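Local atomic coordinates of BIFUNCTIONAL PROTEIN Proline utilization A (PutA) (Corynebacterium freiburgense, PDB entry 5UX5), a protein that probably catalyses both steps of proline catabolism, an FAD-dependent proline dehydrogenase reaction followed by NAD-dependent oxidation of the resulting aldehyde to glutamate. Residues S693-I698 with A728-L733; K865-N870 with G889-S894. All coordinates share one frame; numbering follows the deposited sequence.

Interaction 1 of 2, residues S693-I698 with A728-L733; sequences SGKNAI and ASLVIL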
loop_
_atom_site.group_PDB
_atom_site.type_symbol
_atom_site.label_atom_id
_atom_site.label_comp_id
_atom_site.label_asym_id
_atom_site.label_seq_id
_atom_site.Cartn_x
_atom_site.Cartn_y
_atom_site.Cartn_z
ATOM N N SER A 693 18.217 -1.731 9.482
ATOM C CA SER A 693 17.929 -0.385 8.974
ATOM C C SER A 693 18.485 -0.154 7.565
ATOM O O SER A 693 19.225 -0.989 7.036
ATOM C CB SER A 693 18.464 0.673 9.952
ATOM O OG SER A 693 18.146 1.993 9.544
ATOM N N GLY A 694 18.142 0.976 6.955
ATOM C CA GLY A 694 18.546 1.275 5.596
ATOM C C GLY A 694 18.457 2.761 5.339
ATOM O O GLY A 694 17.850 3.514 6.109
ATOM N N LYS A 695 19.129 3.183 4.270
ATOM C CA LYS A 695 19.170 4.565 3.785
ATOM C C LYS A 695 18.655 4.526 2.347
ATOM O O LYS A 695 19.427 4.435 1.389
ATOM C CB LYS A 695 20.605 5.163 3.866
ATOM C CG LYS A 695 20.645 6.697 3.644
ATOM C CD LYS A 695 19.840 7.397 4.726
ATOM C CE LYS A 695 19.683 8.884 4.492
ATOM N NZ LYS A 695 18.998 9.498 5.670
ATOM N N ASN A 696 17.354 4.678 2.196
ATOM C CA ASN A 696 16.651 4.276 0.990
ATOM C C ASN A 696 16.230 5.495 0.183
ATOM O O ASN A 696 15.839 6.519 0.748
ATOM C CB ASN A 696 15.433 3.450 1.376
ATOM C CG ASN A 696 15.784 2.377 2.358
ATOM O OD1 ASN A 696 16.582 1.495 2.050
ATOM N ND2 ASN A 696 15.224 2.458 3.564
ATOM N N ALA A 697 16.304 5.370 -1.137
ATOM C CA ALA A 697 16.034 6.464 -2.045
ATOM C C ALA A 697 14.979 6.042 -3.048
ATOM O O ALA A 697 14.800 4.846 -3.313
ATOM C CB ALA A 697 17.294 6.899 -2.786
ATOM N N ILE A 698 14.263 7.036 -3.579
ATOM C CA ILE A 698 13.401 6.861 -4.747
ATOM C C ILE A 698 13.907 7.792 -5.832
ATOM O O ILE A 698 13.982 9.011 -5.624
ATOM C CB ILE A 698 11.919 7.131 -4.433
ATOM C CG1 ILE A 698 11.355 6.070 -3.504
ATOM C CG2 ILE A 698 11.057 7.299 -5.706
ATOM C CD1 ILE A 698 9.901 6.374 -3.170
ATOM N N ALA A 728 11.642 6.162 2.945
ATOM C CA ALA A 728 12.293 6.916 1.879
ATOM C C ALA A 728 12.896 8.169 2.497
ATOM O O ALA A 728 12.185 9.104 2.850
ATOM C CB ALA A 728 11.311 7.256 0.766
ATOM N N SER A 729 14.205 8.170 2.654
ATOM C CA SER A 729 14.938 9.274 3.229
ATOM C C SER A 729 15.466 10.193 2.159
ATOM O O SER A 729 15.719 11.372 2.419
ATOM C CB SER A 729 16.115 8.723 4.042
ATOM O OG SER A 729 16.111 9.160 5.392
ATOM N N LEU A 730 15.578 9.692 0.954
ATOM C CA LEU A 730 16.132 10.432 -0.152
ATOM C C LEU A 730 15.201 10.274 -1.340
ATOM O O LEU A 730 14.671 9.185 -1.587
ATOM C CB LEU A 730 17.533 9.908 -0.475
ATOM C CG LEU A 730 18.523 9.879 0.705
ATOM C CD1 LEU A 730 19.690 8.955 0.436
ATOM C CD2 LEU A 730 19.077 11.259 1.015
ATOM N N VAL A 731 14.981 11.372 -2.048
ATOM C CA VAL A 731 14.434 11.369 -3.397
ATOM C C VAL A 731 15.499 12.003 -4.302
ATOM O O VAL A 731 16.020 13.090 -4.004
ATOM C CB VAL A 731 13.053 12.089 -3.452
ATOM C CG1 VAL A 731 13.140 13.512 -2.993
ATOM C CG2 VAL A 731 12.388 12.028 -4.830
ATOM N N ILE A 732 15.864 11.291 -5.365
ATOM C CA ILE A 732 16.903 11.716 -6.300
ATOM C C ILE A 732 16.199 12.023 -7.611
ATOM O O ILE A 732 15.666 11.113 -8.256
ATOM C CB ILE A 732 17.972 10.634 -6.525
ATOM C CG1 ILE A 732 18.550 10.101 -5.227
ATOM C CG2 ILE A 732 19.101 11.141 -7.397
ATOM C CD1 ILE A 732 19.447 8.943 -5.500
ATOM N N LEU A 733 16.197 13.289 -8.007
ATOM C CA LEU A 733 15.538 13.737 -9.225
ATOM C C LEU A 733 16.561 13.854 -10.343
ATOM O O LEU A 733 17.626 14.451 -10.149
ATOM C CB LEU A 733 14.880 15.093 -9.008
ATOM C CG LEU A 733 14.185 15.277 -7.681
ATOM C CD1 LEU A 733 13.684 16.698 -7.610
ATOM C CD2 LEU A 733 13.050 14.321 -7.632
#
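Lys695, just ahead of Asn696, reaches across to Ser729 on the neighbouring segment. Beyond CB its CG lies anti to the backbone N (chi1 -168°) and meets CD1 of Leu730 at 4.0 Å. The chain then bends at chi2, and the side chains of Lys695 and Leu730 cross at about a right angle. CD runs beside CB of Ser729, CE draws closer to that same carbon and also touches the branched end of Leu730, and NZ finally donates a hydrogen bond of 2.9 Å to Ser729 OG. The ammonium group also bonds the carbonyl of His818 and makes a cation-pi contact with Phe815.

Behind this link the backbones pair in parallel. Asn696 O accepts two bonds, from Ser729 N at 3.0 Å and from Leu730 N at 3.2 Å, with N-H···O angles near 145°, so one carbonyl grips two successive amides. Further along, Ile698 N donates to Leu730 O (3.0 Å), and Ile732 N donates to Ile698 O (3.0 Å). Ala697 lies on the same face as Leu730, its CB 3.8 Å from the leucine CB, and also meets CD1 of Ile732; helix 833-841 covers Ala697 and Ile732. On the face of Ile698 and Val731, both residues pack on Val713 of helix 706-718. That helix joins the two strands in a beta-alpha-beta unit of the aldehyde dehydrogenase domain. The amide of Asn696 turns to other partners, ND2 bonding Cys725 O and Ala727 O and OD1 accepting from Thr848 N.

The lysine's methylene groups thus remain against carbon while its nitrogen is held by a hydroxyl, a carbonyl and an aromatic ring, surroundings that could accommodate a buried positive charge without a carboxylate among these partners.

Interaction 2 of 2, residues K865-N870 with G889-S894; sequences KVEVGN and GWKNSS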
loop_
_atom_site.group_PDB
_atom_site.type_symbol
_atom_site.label_atom_id
_atom_site.label_comp_id
_atom_site.label_asym_id
_atom_site.label_seq_id
_atom_site.Cartn_x
_atom_site.Cartn_y
_atom_site.Cartn_z
ATOM N N LYS A 865 20.648 -2.547 -12.430
ATOM C CA LYS A 865 21.794 -1.914 -11.796
ATOM C C LYS A 865 21.584 -1.583 -10.317
ATOM O O LYS A 865 22.578 -1.394 -9.604
ATOM C CB LYS A 865 22.196 -0.651 -12.572
ATOM N N VAL A 866 20.343 -1.558 -9.811
ATOM C CA VAL A 866 20.143 -1.086 -8.443
ATOM C C VAL A 866 20.472 -2.200 -7.475
ATOM O O VAL A 866 20.141 -3.366 -7.718
ATOM C CB VAL A 866 18.716 -0.570 -8.210
ATOM C CG1 VAL A 866 17.692 -1.701 -8.304
ATOM C CG2 VAL A 866 18.661 0.128 -6.845
ATOM N N GLU A 867 21.084 -1.825 -6.355
ATOM C CA GLU A 867 21.680 -2.749 -5.399
ATOM C C GLU A 867 20.942 -2.650 -4.081
ATOM O O GLU A 867 21.503 -2.166 -3.092
ATOM C CB GLU A 867 23.157 -2.463 -5.235
ATOM C CG GLU A 867 23.933 -2.770 -6.486
ATOM C CD GLU A 867 25.397 -2.388 -6.392
ATOM O OE1 GLU A 867 26.161 -2.809 -7.307
ATOM O OE2 GLU A 867 25.784 -1.720 -5.389
ATOM N N VAL A 868 19.704 -3.145 -4.076
ATOM C CA VAL A 868 18.840 -3.179 -2.902
ATOM C C VAL A 868 18.147 -4.532 -2.841
ATOM O O VAL A 868 17.926 -5.192 -3.861
ATOM C CB VAL A 868 17.768 -2.065 -2.922
ATOM C CG1 VAL A 868 18.421 -0.715 -2.996
ATOM C CG2 VAL A 868 16.788 -2.286 -4.079
ATOM N N GLY A 869 17.773 -4.937 -1.639
ATOM C CA GLY A 869 17.102 -6.210 -1.535
ATOM C C GLY A 869 15.667 -6.121 -2.012
ATOM O O GLY A 869 15.175 -7.044 -2.672
ATOM N N ASN A 870 14.997 -4.996 -1.720
ATOM C CA ASN A 870 13.602 -4.758 -2.105
ATOM C C ASN A 870 13.550 -3.567 -3.065
ATOM O O ASN A 870 13.726 -2.413 -2.658
ATOM C CB ASN A 870 12.729 -4.518 -0.868
ATOM C CG ASN A 870 12.316 -5.818 -0.157
ATOM O OD1 ASN A 870 13.107 -6.429 0.557
ATOM N ND2 ASN A 870 11.075 -6.219 -0.335
ATOM N N GLY A 889 17.598 -6.993 3.332
ATOM C CA GLY A 889 18.502 -6.096 2.649
ATOM C C GLY A 889 19.868 -6.695 2.334
ATOM O O GLY A 889 20.222 -7.789 2.771
ATOM N N TRP A 890 20.649 -5.917 1.599
ATOM C CA TRP A 890 22.041 -6.200 1.309
ATOM C C TRP A 890 22.923 -5.239 2.107
ATOM O O TRP A 890 22.435 -4.322 2.772
ATOM C CB TRP A 890 22.298 -6.058 -0.198
ATOM C CG TRP A 890 21.448 -6.949 -1.078
ATOM C CD1 TRP A 890 20.647 -7.968 -0.669
ATOM C CD2 TRP A 890 21.363 -6.935 -2.529
ATOM N NE1 TRP A 890 20.048 -8.580 -1.763
ATOM C CE2 TRP A 890 20.469 -7.960 -2.909
ATOM C CE3 TRP A 890 21.934 -6.141 -3.528
ATOM C CZ2 TRP A 890 20.138 -8.210 -4.231
ATOM C CZ3 TRP A 890 21.620 -6.401 -4.840
ATOM C CH2 TRP A 890 20.725 -7.431 -5.183
ATOM N N LYS A 891 24.236 -5.463 2.045
ATOM C CA LYS A 891 25.258 -4.535 2.584
ATOM C C LYS A 891 25.054 -4.316 4.082
ATOM O O LYS A 891 24.922 -5.291 4.838
ATOM C CB LYS A 891 25.229 -3.270 1.731
ATOM C CG LYS A 891 25.583 -3.495 0.276
ATOM C CD LYS A 891 25.365 -2.241 -0.532
ATOM C CE LYS A 891 25.751 -2.475 -1.975
ATOM N NZ LYS A 891 25.411 -1.339 -2.882
ATOM N N ASN A 892 25.036 -3.073 4.575
ATOM C CA ASN A 892 24.909 -2.859 6.011
ATOM C C ASN A 892 23.500 -3.084 6.507
ATOM O O ASN A 892 23.268 -3.000 7.716
ATOM C CB ASN A 892 25.367 -1.452 6.395
ATOM C CG ASN A 892 25.535 -1.265 7.913
ATOM O OD1 ASN A 892 25.165 -0.219 8.454
ATOM N ND2 ASN A 892 26.092 -2.263 8.596
ATOM N N SER A 893 22.560 -3.392 5.616
ATOM C CA SER A 893 21.187 -3.561 6.056
ATOM C C SER A 893 20.940 -4.932 6.670
ATOM O O SER A 893 19.935 -5.117 7.357
ATOM C CB SER A 893 20.247 -3.307 4.878
ATOM O OG SER A 893 20.571 -2.069 4.238
ATOM N N SER A 894 21.833 -5.891 6.464
ATOM C CA SER A 894 21.611 -7.252 6.927
ATOM C C SER A 894 22.888 -7.812 7.567
ATOM O O SER A 894 24.016 -7.458 7.190
ATOM C CB SER A 894 21.138 -8.113 5.761
ATOM O OG SER A 894 21.166 -9.496 6.084
#
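The indole of Trp890 lies against the backbone running from Glu867 to Gly869, and this is the close-packed part of the contact. CA of Gly869 sits over the five-membered ring, 4.0 Å from its centroid and 18° off the ring normal, a CH-pi contact. Over the same face Val868 O stands 3.8 Å from CZ2, displaced toward the rim of the ring system. The benzene end is approached obliquely by Glu867, whose backbone C is 3.7 Å from CE3. Gly869 CA also comes 4.4 Å from Gly889 CA. The ring nitrogen NE1 bonds Glu1058 O, while Val868 O accepts from Gln1059 NE2, so strand 1056-1064 supplies polar partners to both sides of the contact.

Within the aldehyde dehydrogenase domain, residues 865-870 lead from helix 856-865 into strand 870-873. Trp890 begins a type II' beta turn that ends at Ser893, closed by Ser893 N bonding to Trp890 O and overlapped by a type I turn from Lys891 to Ser894.

Beyond the benzene end of the indole the contact thins to the partly exposed Glu867 and Lys891. Both side chains are extended beyond CG and cross at about a right angle. The lysine tip comes across the glutamate chain, NZ 3.4 Å from Glu867 CB and 2.6 Å from Glu867 OE2, where it forms a salt bridge. It approaches that oxygen from its anti side, 21° out of the carboxylate plane.

Overall arrangement
Both contacts belong to the aldehyde dehydrogenase half of the chain, with centres 12 Å apart, and both segments of interaction 1 precede those of interaction 2 in the chain. Strand 845-852 lies between them: it pairs in parallel with strand 696-700 of interaction 1 and antiparallel with strand 890-891 of interaction 2. They also touch directly, Ser693 O lying 3.3 Å from Ser893 OG, a hydroxyl that itself bonds Gly846 N. Helix 833-841 is a second shared neighbour, packing on Ala697 and Ile732 in one contact and on Val866 in the other. In interaction 1 the side chain of Lys695 is about 10 Å from the bound NAD, too far to touch it.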